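Long-range contact in TSSL1 (Pseudomonas aeruginosa, PDB 4B62), which probably anchors the type VI secretion system to the cell wall, its OmpA-like module, the part in this chain, binding peptidoglycan: residues T80-N85 with N144-I149. Numbering follows the deposited sequence.
Sequences TGHSDN and NRRVEI
The guanidinium of Arg-146 lies flat on the imidazole of His-82, centres 3.6 Å apart and planes at 18°, on one face of the mixed sheet of this OmpA-like domain. Strands 77-82 and 146-152, neighbours in the middle of that sheet, run antiparallel here: Thr-80 with Glu-148 and His-82 with Arg-146 are hydrogen-bonded pairs, Gly-81 with Val-147 the non-hydrogen-bonded pair between them. The stack is the tightly packed part. Arg-146 NH2 sits over the centre of the ring, while NH1 reaches back to His-82 CB (3.4 Å). With CG between the backbone N and the carbonyl carbon (chi1 74°) and the chain extended to NE, the arginine crosses to the neighbouring strand. Glu-148 OE2 lies at the edge of the guanidinium, gripped by NE and NH2 from the same face of the carboxylate; NH1 donates to a lone pair of Asn-144 O, and NH2 also to Glu-130 O. These acceptors hold the guanidinium flat against the ring. The imidazole is tied along its own strand, NE2 sharing a hydrogen bond with Thr-80 OG1 (2.9 Å).

Water reaches the outer rim of the stack at two points: on the solvent side, at the partly exposed Glu-148, one molecule bridges Thr-80 OG1 and Glu-148 OE1, and another donates to Ser-83 O with a weak bond from Arg-146 NH1. Beyond His-82 and Arg-146 the regular backbone bonding stops although the chains stay close, and the partly exposed Arg-145, just after helix 138-144, lies alongside Asp-84. Asp-84 OD1 turns to Arg-86 N and Asn-96, whereas Arg-145 NH2 bridges to Asp-45. Bent at chi3 (-56°), Arg-145 sets NH1 2.9 Å from Asp-84 OD2, a salt bridge in which NH1 approaches OD2 on its anti side.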
ATOM      1  N   THR A  80       3.089   3.834   3.509  1.00  8.45           N
ATOM      2  CA  THR A  80       4.114   3.120   4.261  1.00  9.09           C
ATOM      3  C   THR A  80       4.209   1.694   3.737  1.00  8.17           C
ATOM      4  O   THR A  80       3.191   1.072   3.386  1.00  8.86           O
ATOM      5  CB  THR A  80       3.858   3.126   5.772  1.00  9.26           C
ATOM      6  OG1 THR A  80       2.631   2.457   6.076  1.00  9.80           O
ATOM      7  CG2 THR A  80       3.819   4.570   6.299  1.00  9.54           C
ATOM      8  N   GLY A  81       5.446   1.221   3.633  1.00  8.18           N
ATOM      9  CA  GLY A  81       5.751  -0.116   3.144  1.00  8.26           C
ATOM     10  C   GLY A  81       6.305  -0.970   4.275  1.00  8.25           C
ATOM     11  O   GLY A  81       7.089  -0.488   5.107  1.00  9.09           O
ATOM     12  N   HIS A  82       5.925  -2.249   4.281  1.00  8.20           N
ATOM     13  CA  HIS A  82       6.241  -3.168   5.366  1.00  9.18           C
ATOM     14  C   HIS A  82       6.633  -4.521   4.806  1.00  8.71           C
ATOM     15  O   HIS A  82       6.116  -4.943   3.763  1.00 10.19           O
ATOM     16  CB  HIS A  82       5.027  -3.352   6.270  1.00  9.21           C
ATOM     17  CG  HIS A  82       4.488  -2.063   6.775  1.00  8.36           C
ATOM     18  ND1 HIS A  82       4.826  -1.541   8.009  1.00  8.50           N
ATOM     19  CD2 HIS A  82       3.669  -1.161   6.185  1.00  9.48           C
ATOM     20  CE1 HIS A  82       4.230  -0.375   8.149  1.00 10.28           C
ATOM     21  NE2 HIS A  82       3.522  -0.117   7.064  1.00  8.96           N
ATOM     22  N   SER A  83       7.554  -5.170   5.509  1.00  9.88           N
ATOM     23  CA  SER A  83       8.006  -6.511   5.203  1.00  9.64           C
ATOM     24  C   SER A  83       7.612  -7.456   6.323  1.00 10.29           C
ATOM     25  O   SER A  83       7.148  -7.031   7.391  1.00 11.62           O
ATOM     26  CB  SER A  83       9.527  -6.552   5.048  1.00 10.59           C
ATOM     27  OG  SER A  83      10.167  -6.242   6.280  1.00 12.08           O
ATOM     28  N   ASP A  84       7.830  -8.738   6.081  1.00 11.09           N
ATOM     29  CA  ASP A  84       7.873  -9.732   7.147  1.00 10.47           C
ATOM     30  C   ASP A  84       9.314  -9.719   7.714  1.00 12.14           C
ATOM     31  O   ASP A  84      10.067  -8.789   7.435  1.00 12.30           O
ATOM     32  CB  ASP A  84       7.433 -11.104   6.612  1.00 11.13           C
ATOM     33  CG  ASP A  84       8.271 -11.582   5.460  1.00 11.56           C
ATOM     34  OD1 ASP A  84       9.438 -11.143   5.334  1.00 12.54           O
ATOM     35  OD2 ASP A  84       7.740 -12.405   4.678  1.00 12.76           O
ATOM     36  N   ASN A  85       9.702 -10.738   8.474  1.00 13.04           N
ATOM     37  CA  ASN A  85      11.074 -10.838   8.995  1.00 15.69           C
ATOM     38  C   ASN A  85      11.908 -11.933   8.312  1.00 15.87           C
ATOM     39  O   ASN A  85      12.908 -12.410   8.871  1.00 19.48           O
ATOM     40  CB  ASN A  85      11.047 -11.050  10.509  1.00 15.92           C
ATOM     41  CG  ASN A  85      10.526 -12.416  10.894  1.00 18.53           C
ATOM     42  OD1 ASN A  85       9.995 -13.150  10.060  1.00 17.65           O
ATOM     43  ND2 ASN A  85      10.689 -12.770  12.163  1.00 26.08           N
ATOM     44  N   ASN A 144       1.854  -9.268   6.922  1.00  8.89           N
ATOM     45  CA  ASN A 144       2.819  -8.219   7.291  1.00  9.28           C
ATOM     46  C   ASN A 144       3.427  -7.516   6.091  1.00  9.05           C
ATOM     47  O   ASN A 144       3.641  -6.301   6.123  1.00 10.17           O
ATOM     48  CB  ASN A 144       3.925  -8.756   8.184  1.00  9.95           C
ATOM     49  CG  ASN A 144       3.445  -8.994   9.605  1.00  8.31           C
ATOM     50  OD1 ASN A 144       2.519  -8.339  10.051  1.00  9.47           O
ATOM     51  ND2 ASN A 144       4.062  -9.943  10.306  1.00  9.94           N
ATOM     52  N   ARG A 145       3.685  -8.280   5.024  1.00  8.61           N
ATOM     53  CA  ARG A 145       4.164  -7.707   3.764  1.00  8.84           C
ATOM     54  C   ARG A 145       3.005  -6.945   3.139  1.00  8.64           C
ATOM     55  O   ARG A 145       2.040  -7.546   2.667  1.00  9.52           O
ATOM     56  CB  ARG A 145       4.648  -8.793   2.788  1.00  9.41           C
ATOM     57  CG  ARG A 145       5.769  -9.676   3.281  1.00  9.68           C
ATOM     58  CD  ARG A 145       6.359 -10.540   2.191  1.00 10.56           C
ATOM     59  NE  ARG A 145       5.380 -11.385   1.517  1.00 11.27           N
ATOM     60  CZ  ARG A 145       5.020 -12.603   1.902  1.00 11.81           C
ATOM     61  NH1 ARG A 145       5.531 -13.164   2.980  1.00 12.59           N
ATOM     62  NH2 ARG A 145       4.120 -13.265   1.187  1.00 12.71           N
ATOM     63  N   ARG A 146       3.075  -5.616   3.147  1.00  8.21           N
ATOM     64  CA  ARG A 146       1.917  -4.815   2.805  1.00  8.82           C
ATOM     65  C   ARG A 146       2.325  -3.373   2.580  1.00  8.45           C
ATOM     66  O   ARG A 146       3.416  -2.943   2.993  1.00  9.16           O
ATOM     67  CB  ARG A 146       0.881  -4.858   3.943  1.00  8.74           C
ATOM     68  CG  ARG A 146       1.275  -4.022   5.158  1.00  9.05           C
ATOM     69  CD  ARG A 146       0.491  -4.397   6.389  1.00  7.88           C
ATOM     70  NE  ARG A 146       0.714  -3.465   7.485  1.00  8.30           N
ATOM     71  CZ  ARG A 146       1.719  -3.515   8.356  1.00  8.29           C
ATOM     72  NH1 ARG A 146       2.629  -4.490   8.348  1.00  9.39           N
ATOM     73  NH2 ARG A 146       1.777  -2.562   9.295  1.00  8.88           N
ATOM     74  N   VAL A 147       1.426  -2.627   1.948  1.00  8.38           N
ATOM     75  CA  VAL A 147       1.470  -1.174   2.012  1.00  8.53           C
ATOM     76  C   VAL A 147       0.216  -0.686   2.742  1.00  8.21           C
ATOM     77  O   VAL A 147      -0.853  -1.312   2.674  1.00  9.27           O
ATOM     78  CB  VAL A 147       1.585  -0.489   0.621  1.00  9.40           C
ATOM     79  CG1 VAL A 147       2.905  -0.864  -0.028  1.00 10.33           C
ATOM     80  CG2 VAL A 147       0.424  -0.827  -0.291  1.00 10.43           C
ATOM     81  N   GLU A 148       0.376   0.429   3.459  1.00  8.15           N
ATOM     82  CA  GLU A 148      -0.735   1.144   4.047  1.00  8.41           C
ATOM     83  C   GLU A 148      -0.772   2.508   3.394  1.00  8.44           C
ATOM     84  O   GLU A 148       0.192   3.277   3.484  1.00  9.52           O
ATOM     85  CB  GLU A 148      -0.594   1.245   5.570  1.00  8.92           C
ATOM     86  CG  GLU A 148      -0.693  -0.103   6.271  1.00  9.05           C
ATOM     87  CD  GLU A 148      -0.728  -0.032   7.799  1.00  9.46           C
ATOM     88  OE1 GLU A 148      -0.838   1.094   8.357  1.00 11.13           O
ATOM     89  OE2 GLU A 148      -0.650  -1.120   8.436  1.00  9.92           O
ATOM     90  N   ILE A 149      -1.884   2.797   2.732  1.00  8.17           N
ATOM     91  CA  ILE A 149      -2.072   4.045   2.009  1.00  8.30           C
ATOM     92  C   ILE A 149      -3.024   4.915   2.843  1.00  9.16           C
ATOM     93  O   ILE A 149      -4.202   4.598   2.987  1.00  9.62           O
ATOM     94  CB  ILE A 149      -2.675   3.801   0.615  1.00  9.63           C
ATOM     95  CG1 ILE A 149      -1.770   2.877  -0.203  1.00 10.15           C
ATOM     96  CG2 ILE A 149      -2.888   5.112  -0.131  1.00 10.11           C
ATOM     97  CD1 ILE A 149      -2.413   2.327  -1.461  1.00 11.03           C
TER
HETATM   98  O   HOH W   1       1.028   3.076   8.148  1.00 13.34           O
HETATM   99  O   HOH W   2       5.452  -5.755   9.271  1.00 12.11           O